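Local coordinates for uncharacterized protein (Sus scrofa, PDB 5BNF) that is porcine CD38, a member of the ADP-ribosyl cyclase family built from a mainly helical part and a part with a parallel beta sheet, at residues 105-110 and 138-143; 142-147 and 175-180. All coordinates share one frame; numbering follows the deposited sequence.

From the N terminus, the chain leaves helix 101-106, turns at 106-109 and travels a long, mostly irregular loop, holding the disulfide Cys112-Cys125, before helix 135-149 brings it back against the turn in contact 1. Contact 2 closes the next loop: after that helix the chain forms strand 153-160 of the parallel sheet and returns along helix 172-180. The loops follow in series, neither enclosing nor crossing the other, and meet on helix 135-149, where the segments of the two contacts share Leu142 and Leu143. This one helix thus bridges the helical bundle and the sheet-bearing part, and Asn141 OD1 reaches Val176 CG2 at 3.5 Å.

Contact 1: residues 105-110 and 138-143; sequences IADDLS and VFWNLL
The indole of Trp140 has Asp107 at its edge and Phe139 over one face. Asp107 N approaches Trp140 CZ2 at 3.7 Å, near the ring plane, while Phe139 CE2 stands 3.8 Å above the Trp140 ring plane, over its centre. In return Trp140 CD1 lies in plane at the edge of the Phe139 ring. Both rings converge on Ala106, whose CB meets Phe139 CE2 at 3.5 Å and Trp140 CZ2 at 3.9 Å, so a single methyl group meets both ring systems, coming to the Phe139 ring obliquely. Different first torsions bring the neighbouring rings together: Phe139 holds CG opposite the backbone N (chi1 172°), whereas Trp140 swings CG beside it (chi1 -70°). Beyond the methyl group the chain quits the helix in a type II beta turn, closed by Leu109 N bonding to Ala106 O at 2.9 Å; Asp108, with positive phi (68°), takes its third position. A water donates to Leu109 O at 3.0 Å; its link to Trp140 NE1 is weak and too short to be trusted. Arg17 of helix 10-25 binds the carbonyls of Ile105 and Asp107, and Trp111, Tyr58 and Phe41 pack round Phe139. The contact joins the turn ending helix 101-106 to the aromatic pair Phe139 and Trp140 of helix 135-149, within the helical part of the ADP-ribosyl cyclase fold.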
loop_
_atom_site.group_PDB
_atom_site.type_symbol
_atom_site.label_atom_id
_atom_site.label_comp_id
_atom_site.label_asym_id
_atom_site.label_seq_id
_atom_site.Cartn_x
_atom_site.Cartn_y
_atom_site.Cartn_z
ATOM N N ILE A 105 -5.826 2.258 9.128
ATOM C CA ILE A 105 -7.225 2.002 9.420
ATOM C C ILE A 105 -7.894 1.060 8.424
ATOM O O ILE A 105 -8.759 0.270 8.804
ATOM C CB ILE A 105 -8.020 3.313 9.484
ATOM C CG1 ILE A 105 -8.110 3.941 8.099
ATOM C CG2 ILE A 105 -7.338 4.282 10.437
ATOM C CD1 ILE A 105 -9.082 5.098 8.029
ATOM N N ALA A 106 -7.482 1.122 7.160
ATOM C CA ALA A 106 -8.077 0.276 6.130
ATOM C C ALA A 106 -7.513 -1.141 6.092
ATOM O O ALA A 106 -8.177 -2.071 5.630
ATOM C CB ALA A 106 -7.909 0.937 4.774
ATOM N N ASP A 107 -6.296 -1.304 6.597
ATOM C CA ASP A 107 -5.625 -2.595 6.598
ATOM C C ASP A 107 -6.503 -3.808 6.920
ATOM O O ASP A 107 -7.214 -3.824 7.922
ATOM C CB ASP A 107 -4.437 -2.545 7.557
ATOM C CG ASP A 107 -3.529 -3.745 7.417
ATOM O OD1 ASP A 107 -3.220 -4.125 6.267
ATOM O OD2 ASP A 107 -3.116 -4.302 8.453
ATOM N N ASP A 108 -6.433 -4.814 6.048
ATOM C CA ASP A 108 -7.175 -6.069 6.176
ATOM C C ASP A 108 -8.692 -5.994 6.022
ATOM O O ASP A 108 -9.370 -7.015 6.064
ATOM C CB ASP A 108 -6.853 -6.746 7.512
ATOM C CG ASP A 108 -5.443 -7.304 7.556
ATOM O OD1 ASP A 108 -5.016 -7.909 6.547
ATOM O OD2 ASP A 108 -4.770 -7.151 8.601
ATOM N N LEU A 109 -9.229 -4.800 5.830
ATOM C CA LEU A 109 -10.674 -4.658 5.699
ATOM C C LEU A 109 -11.204 -4.866 4.278
ATOM O O LEU A 109 -10.446 -4.840 3.308
ATOM C CB LEU A 109 -11.086 -3.279 6.210
ATOM C CG LEU A 109 -11.197 -3.046 7.723
ATOM C CD1 LEU A 109 -10.061 -3.688 8.484
ATOM C CD2 LEU A 109 -11.233 -1.546 7.962
ATOM N N SER A 110 -12.512 -5.086 4.177
ATOM C CA SER A 110 -13.188 -5.271 2.895
ATOM C C SER A 110 -14.399 -4.350 2.832
ATOM O O SER A 110 -15.162 -4.258 3.790
ATOM C CB SER A 110 -13.655 -6.718 2.729
ATOM O OG SER A 110 -12.590 -7.547 2.301
ATOM N N VAL A 138 -8.797 0.017 -5.952
ATOM C CA VAL A 138 -8.490 1.380 -6.335
ATOM C C VAL A 138 -7.893 2.123 -5.160
ATOM O O VAL A 138 -6.934 2.875 -5.306
ATOM C CB VAL A 138 -9.726 2.108 -6.837
ATOM C CG1 VAL A 138 -9.471 3.603 -6.885
ATOM C CG2 VAL A 138 -10.071 1.585 -8.235
ATOM N N PHE A 139 -8.462 1.895 -3.991
ATOM C CA PHE A 139 -7.966 2.520 -2.790
ATOM C C PHE A 139 -6.485 2.175 -2.619
ATOM O O PHE A 139 -5.614 3.039 -2.708
ATOM C CB PHE A 139 -8.736 2.014 -1.582
ATOM C CG PHE A 139 -8.153 2.464 -0.287
ATOM C CD1 PHE A 139 -8.308 3.771 0.133
ATOM C CD2 PHE A 139 -7.406 1.594 0.495
ATOM C CE1 PHE A 139 -7.717 4.210 1.321
ATOM C CE2 PHE A 139 -6.815 2.026 1.680
ATOM C CZ PHE A 139 -6.972 3.333 2.092
ATOM N N TRP A 140 -6.214 0.898 -2.382
ATOM C CA TRP A 140 -4.850 0.441 -2.182
ATOM C C TRP A 140 -3.900 0.825 -3.306
ATOM O O TRP A 140 -2.733 1.118 -3.062
ATOM C CB TRP A 140 -4.844 -1.068 -1.960
ATOM C CG TRP A 140 -5.433 -1.444 -0.641
ATOM C CD1 TRP A 140 -6.607 -2.095 -0.423
ATOM C CD2 TRP A 140 -4.877 -1.178 0.647
ATOM N NE1 TRP A 140 -6.821 -2.256 0.923
ATOM C CE2 TRP A 140 -5.770 -1.701 1.604
ATOM C CE3 TRP A 140 -3.707 -0.550 1.088
ATOM C CZ2 TRP A 140 -5.534 -1.617 2.977
ATOM C CZ3 TRP A 140 -3.471 -0.466 2.453
ATOM C CH2 TRP A 140 -4.379 -0.997 3.380
ATOM N N ASN A 141 -4.403 0.834 -4.535
ATOM C CA ASN A 141 -3.593 1.201 -5.686
ATOM C C ASN A 141 -3.186 2.661 -5.597
ATOM O O ASN A 141 -2.047 3.015 -5.891
ATOM C CB ASN A 141 -4.378 0.982 -6.969
ATOM C CG ASN A 141 -3.618 0.167 -7.973
ATOM O OD1 ASN A 141 -2.614 0.617 -8.529
ATOM N ND2 ASN A 141 -4.088 -1.053 -8.211
ATOM N N LEU A 142 -4.126 3.507 -5.185
ATOM C CA LEU A 142 -3.870 4.934 -5.051
ATOM C C LEU A 142 -2.972 5.251 -3.843
ATOM O O LEU A 142 -2.076 6.087 -3.926
ATOM C CB LEU A 142 -5.195 5.686 -4.918
ATOM C CG LEU A 142 -5.119 7.183 -4.629
ATOM C CD1 LEU A 142 -4.261 7.880 -5.692
ATOM C CD2 LEU A 142 -6.527 7.759 -4.594
ATOM N N LEU A 143 -3.218 4.578 -2.726
ATOM C CA LEU A 143 -2.441 4.795 -1.518
ATOM C C LEU A 143 -0.972 4.506 -1.804
ATOM O O LEU A 143 -0.085 5.274 -1.434
ATOM C CB LEU A 143 -2.936 3.877 -0.398
ATOM C CG LEU A 143 -2.562 4.381 0.994
ATOM C CD1 LEU A 143 -3.062 5.815 1.139
ATOM C CD2 LEU A 143 -3.165 3.481 2.074
HETATM O O HOH W 1 -7.733 -4.279 2.117
#

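Contact 2: residues 142-147 and 175-180; sequences LLSKRF and RVEVHS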
loop_
_atom_site.group_PDB
_atom_site.type_symbol
_atom_site.label_atom_id
_atom_site.label_comp_id
_atom_site.label_asym_id
_atom_site.label_seq_id
_atom_site.Cartn_x
_atom_site.Cartn_y
_atom_site.Cartn_z
ATOM N N LEU A 142 -4.126 3.507 -5.185
ATOM C CA LEU A 142 -3.870 4.934 -5.051
ATOM C C LEU A 142 -2.972 5.251 -3.843
ATOM O O LEU A 142 -2.076 6.087 -3.926
ATOM C CB LEU A 142 -5.195 5.686 -4.918
ATOM C CG LEU A 142 -5.119 7.183 -4.629
ATOM C CD1 LEU A 142 -4.261 7.880 -5.692
ATOM C CD2 LEU A 142 -6.527 7.759 -4.594
ATOM N N LEU A 143 -3.218 4.578 -2.726
ATOM C CA LEU A 143 -2.441 4.795 -1.518
ATOM C C LEU A 143 -0.972 4.506 -1.804
ATOM O O LEU A 143 -0.085 5.274 -1.434
ATOM C CB LEU A 143 -2.936 3.877 -0.398
ATOM C CG LEU A 143 -2.562 4.381 0.994
ATOM C CD1 LEU A 143 -3.062 5.815 1.139
ATOM C CD2 LEU A 143 -3.165 3.481 2.074
ATOM N N SER A 144 -0.731 3.391 -2.486
ATOM C CA SER A 144 0.618 2.985 -2.835
ATOM C C SER A 144 1.265 4.018 -3.735
ATOM O O SER A 144 2.409 4.415 -3.514
ATOM C CB SER A 144 0.586 1.628 -3.527
ATOM O OG SER A 144 0.177 0.620 -2.618
ATOM N N LYS A 145 0.528 4.466 -4.744
ATOM C CA LYS A 145 1.046 5.466 -5.662
ATOM C C LYS A 145 1.467 6.719 -4.905
ATOM O O LYS A 145 2.555 7.239 -5.120
ATOM C CB LYS A 145 -0.002 5.833 -6.707
ATOM C CG LYS A 145 0.454 6.928 -7.649
ATOM C CD LYS A 145 0.393 6.466 -9.091
ATOM C CE LYS A 145 -0.434 7.426 -9.930
ATOM N NZ LYS A 145 -1.857 7.483 -9.486
ATOM N N ARG A 146 0.595 7.207 -4.030
ATOM C CA ARG A 146 0.892 8.403 -3.239
ATOM C C ARG A 146 2.103 8.170 -2.342
ATOM O O ARG A 146 3.003 9.000 -2.282
ATOM C CB ARG A 146 -0.302 8.787 -2.358
ATOM C CG ARG A 146 -1.472 9.424 -3.090
ATOM C CD ARG A 146 -1.120 10.805 -3.609
ATOM N NE ARG A 146 -1.028 10.838 -5.064
ATOM C CZ ARG A 146 -2.061 11.025 -5.877
ATOM N NH1 ARG A 146 -1.876 11.035 -7.191
ATOM N NH2 ARG A 146 -3.276 11.217 -5.376
ATOM N N PHE A 147 2.109 7.035 -1.647
ATOM C CA PHE A 147 3.192 6.673 -0.740
ATOM C C PHE A 147 4.539 6.711 -1.460
ATOM O O PHE A 147 5.526 7.175 -0.909
ATOM C CB PHE A 147 2.932 5.272 -0.166
ATOM C CG PHE A 147 3.844 4.885 0.978
ATOM C CD1 PHE A 147 3.840 5.606 2.168
ATOM C CD2 PHE A 147 4.663 3.760 0.885
ATOM C CE1 PHE A 147 4.633 5.214 3.251
ATOM C CE2 PHE A 147 5.459 3.361 1.960
ATOM C CZ PHE A 147 5.441 4.089 3.148
ATOM N N ARG A 175 4.899 -2.810 -10.618
ATOM C CA ARG A 175 4.158 -2.169 -11.691
ATOM C C ARG A 175 3.706 -0.757 -11.310
ATOM O O ARG A 175 3.523 0.103 -12.174
ATOM C CB ARG A 175 2.959 -3.031 -12.053
ATOM C CG ARG A 175 2.353 -2.733 -13.403
ATOM C CD ARG A 175 0.864 -2.535 -13.242
ATOM N NE ARG A 175 0.363 -3.406 -12.189
ATOM C CZ ARG A 175 -0.645 -3.097 -11.384
ATOM N NH1 ARG A 175 -1.270 -1.936 -11.515
ATOM N NH2 ARG A 175 -1.002 -3.942 -10.426
ATOM N N VAL A 176 3.544 -0.510 -10.015
ATOM C CA VAL A 176 3.115 0.806 -9.567
ATOM C C VAL A 176 4.153 1.603 -8.773
ATOM O O VAL A 176 4.696 2.586 -9.264
ATOM C CB VAL A 176 1.845 0.702 -8.716
ATOM C CG1 VAL A 176 1.496 2.060 -8.137
ATOM C CG2 VAL A 176 0.708 0.181 -9.563
ATOM N N GLU A 177 4.425 1.162 -7.551
ATOM C CA GLU A 177 5.347 1.852 -6.666
ATOM C C GLU A 177 6.711 2.234 -7.226
ATOM O O GLU A 177 7.034 3.413 -7.246
ATOM C CB GLU A 177 5.494 1.058 -5.368
ATOM C CG GLU A 177 4.177 0.954 -4.631
ATOM C CD GLU A 177 4.209 -0.031 -3.486
ATOM O OE1 GLU A 177 4.725 -1.150 -3.673
ATOM O OE2 GLU A 177 3.703 0.307 -2.400
ATOM N N VAL A 178 7.504 1.274 -7.695
ATOM C CA VAL A 178 8.828 1.613 -8.228
ATOM C C VAL A 178 8.809 2.765 -9.227
ATOM O O VAL A 178 9.683 3.625 -9.193
ATOM C CB VAL A 178 9.526 0.427 -8.952
ATOM C CG1 VAL A 178 11.039 0.626 -8.923
ATOM C CG2 VAL A 178 9.167 -0.878 -8.312
ATOM N N HIS A 179 7.816 2.775 -10.114
ATOM C CA HIS A 179 7.703 3.814 -11.141
ATOM C C HIS A 179 7.242 5.156 -10.601
ATOM O O HIS A 179 7.445 6.173 -11.239
ATOM C CB HIS A 179 6.741 3.368 -12.248
ATOM C CG HIS A 179 7.157 2.110 -12.937
ATOM N ND1 HIS A 179 8.157 2.077 -13.887
ATOM C CD2 HIS A 179 6.754 0.827 -12.771
ATOM C CE1 HIS A 179 8.352 0.829 -14.274
ATOM N NE2 HIS A 179 7.514 0.051 -13.612
ATOM N N SER A 180 6.618 5.163 -9.430
ATOM C CA SER A 180 6.144 6.413 -8.853
ATOM C C SER A 180 7.180 7.099 -7.969
ATOM O O SER A 180 6.911 8.150 -7.402
ATOM C CB SER A 180 4.857 6.183 -8.054
ATOM O OG SER A 180 3.774 5.880 -8.918
#
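Lys145 lays its aliphatic chain across the hydroxyl of Ser180, with CD 3.4 Å from Ser180 OG. Here helix 135-149 packs beside helix 172-180, which is the crossover helix of a beta-alpha-beta unit between the parallel strands 153-160 and 186-194. The two segments run nearly side by side, their axes 8.4 Å apart at closest approach and inclined by 21°, and the CA atoms of Lys145 and Glu177 come within 5.7 Å. So close a backbone approach goes with small groups at the interface: Ser144, Val176 and Ser180 all direct their CB toward the partner helix. Val176 CG1 sits against Lys145 CA at 4.2 Å, a purely apolar touch. Lys145 sets out with CG opposite the backbone N (chi1 177°), then bends repeatedly, which leads its ammonium group away from helix 172-180 to a salt bridge with Glu55. In helix 172-180, a wider pi-type turn spans residues 175-177, and Ser180 OG makes a weak bond back to Val176 O. Glu177, extended beyond CG, stretches its carboxylate alongside Ser144 and rests CG on Ser144 CB at 3.8 Å. The serine hydroxyl is bonded to Trp140 O one turn earlier in its own helix, and Glu177 OE2 lies 3.5 Å from Ser144 OG as a packing neighbour.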